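Bromo domain containing protein (Cryptosporidium parvum, PDB 5U9N) probably recognises acetylated lysine through its bromodomains, the second of which is this chain and binds the inhibitor bromosporine. Local coordinates at residues 53-57 and 58-62. Sequence-based numbering, arbitrary orientation.
Sequences EACDY and ITIEK
Asp56 reaches forward over the first turn of helix 57-65 and takes hold of Thr59. From CB, with chi1 at 41°, CG sits between the backbone N and the carbonyl carbon, which swings the carboxylate over the helix start. CG itself lies 3.5 Å from Thr59 OG1. Beyond it, OD1 accepts two bonds from the same residue and on the same face of the carboxylate plane: Thr59 OG1 donates on the syn side at 2.7 Å, and the backbone N of Thr59 comes to the anti side of OD1 at 3.2 Å, a longer bond, bent to 142° at the hydrogen. The two bonds should restrict rotation of the carboxylate, and the methyl CG2 of Ile58 packs 3.4 Å from OD1. Pro32 of the bromosporine pocket touches the Asp56 side chain.

The backbone bonds continue the turn. Asp56 O receives Ile60 N at 3.0 Å, and Tyr57 O receives Glu61 N at 2.8 Å in a nearly straight bond. Cys55 SG rests against Ile60 CG1 at 3.7 Å; Ile60 also meets Phe99 and Ile106 of helix 96-113, and Tyr57 touches Phe107 of that helix as well as Leu17 and Leu20 of helix 9-20. This is a classic aspartate N-cap, starting a short helix of the all-helical bromodomain fold near the bromosporine site, which is probably the acetyl-lysine pocket.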
loop_
_atom_site.group_PDB
_atom_site.type_symbol
_atom_site.label_atom_id
_atom_site.label_comp_id
_atom_site.label_asym_id
_atom_site.label_seq_id
_atom_site.Cartn_x
_atom_site.Cartn_y
_atom_site.Cartn_z
ATOM N N GLU A 53 6.727 8.231 -7.798
ATOM C CA GLU A 53 5.433 7.551 -7.935
ATOM C C GLU A 53 4.764 7.360 -6.562
ATOM O O GLU A 53 4.999 6.367 -5.895
ATOM C CB GLU A 53 5.607 6.193 -8.645
ATOM C CG GLU A 53 4.291 5.570 -9.115
ATOM C CD GLU A 53 4.363 4.123 -9.606
ATOM O OE1 GLU A 53 5.480 3.549 -9.646
ATOM O OE2 GLU A 53 3.291 3.563 -9.938
ATOM N N ALA A 54 3.894 8.280 -6.174
ATOM C CA ALA A 54 3.161 8.144 -4.910
ATOM C C ALA A 54 2.042 7.103 -5.032
ATOM O O ALA A 54 1.576 6.830 -6.134
ATOM C CB ALA A 54 2.578 9.472 -4.495
ATOM N N CYS A 55 1.641 6.496 -3.906
ATOM C CA CYS A 55 0.547 5.529 -3.901
ATOM C C CYS A 55 -0.086 5.420 -2.494
ATOM O O CYS A 55 0.499 5.885 -1.508
ATOM C CB CYS A 55 1.031 4.169 -4.396
ATOM S SG CYS A 55 -0.302 3.064 -4.919
ATOM N N ASP A 56 -1.282 4.787 -2.401
ATOM C CA ASP A 56 -1.983 4.626 -1.111
ATOM C C ASP A 56 -3.133 3.636 -1.243
ATOM O O ASP A 56 -3.478 3.242 -2.349
ATOM C CB ASP A 56 -2.494 5.974 -0.593
ATOM C CG ASP A 56 -3.067 6.837 -1.683
ATOM O OD1 ASP A 56 -4.244 6.630 -2.040
ATOM O OD2 ASP A 56 -2.300 7.635 -2.273
ATOM N N TYR A 57 -3.702 3.218 -0.104
ATOM C CA TYR A 57 -4.714 2.155 -0.051
ATOM C C TYR A 57 -5.978 2.511 -0.775
ATOM O O TYR A 57 -6.529 1.658 -1.464
ATOM C CB TYR A 57 -5.079 1.800 1.409
ATOM C CG TYR A 57 -3.952 1.256 2.272
ATOM C CD1 TYR A 57 -2.881 0.556 1.706
ATOM C CD2 TYR A 57 -4.006 1.343 3.656
ATOM C CE1 TYR A 57 -1.884 -0.008 2.503
ATOM C CE2 TYR A 57 -3.017 0.786 4.459
ATOM C CZ TYR A 57 -1.957 0.113 3.882
ATOM O OH TYR A 57 -0.994 -0.444 4.689
ATOM N N ILE A 58 -6.496 3.718 -0.576
ATOM C CA ILE A 58 -7.763 4.103 -1.217
ATOM C C ILE A 58 -7.574 4.151 -2.748
ATOM O O ILE A 58 -8.477 3.740 -3.477
ATOM C CB ILE A 58 -8.315 5.447 -0.639
ATOM C CG1 ILE A 58 -9.801 5.643 -1.032
ATOM C CG2 ILE A 58 -7.483 6.664 -1.093
ATOM C CD1 ILE A 58 -10.774 4.502 -0.505
ATOM N N THR A 59 -6.370 4.566 -3.222
ATOM C CA THR A 59 -6.052 4.608 -4.663
ATOM C C THR A 59 -5.959 3.172 -5.230
ATOM O O THR A 59 -6.434 2.928 -6.320
ATOM C CB THR A 59 -4.751 5.390 -4.911
ATOM O OG1 THR A 59 -4.969 6.749 -4.590
ATOM C CG2 THR A 59 -4.285 5.302 -6.349
ATOM N N ILE A 60 -5.373 2.241 -4.481
ATOM C CA ILE A 60 -5.288 0.837 -4.906
ATOM C C ILE A 60 -6.694 0.223 -4.919
ATOM O O ILE A 60 -7.047 -0.464 -5.882
ATOM C CB ILE A 60 -4.326 0.023 -3.999
ATOM C CG1 ILE A 60 -2.884 0.489 -4.189
ATOM C CG2 ILE A 60 -4.441 -1.469 -4.305
ATOM C CD1 ILE A 60 -1.865 -0.160 -3.183
ATOM N N GLU A 61 -7.474 0.426 -3.818
ATOM C CA GLU A 61 -8.864 -0.072 -3.713
ATOM C C GLU A 61 -9.704 0.376 -4.901
ATOM O O GLU A 61 -10.423 -0.430 -5.471
ATOM C CB GLU A 61 -9.538 0.414 -2.411
ATOM C CG GLU A 61 -10.987 -0.070 -2.277
ATOM C CD GLU A 61 -11.639 0.136 -0.923
ATOM O OE1 GLU A 61 -12.625 -0.578 -0.630
ATOM O OE2 GLU A 61 -11.159 0.997 -0.150
ATOM N N LYS A 62 -9.637 1.665 -5.253
ATOM C CA LYS A 62 -10.377 2.196 -6.398
ATOM C C LYS A 62 -9.870 1.595 -7.735
ATOM O O LYS A 62 -10.669 1.403 -8.645
ATOM C CB LYS A 62 -10.289 3.732 -6.438
ATOM C CG LYS A 62 -11.161 4.411 -5.380
ATOM C CD LYS A 62 -11.000 5.937 -5.400
ATOM C CE LYS A 62 -11.921 6.630 -4.424
#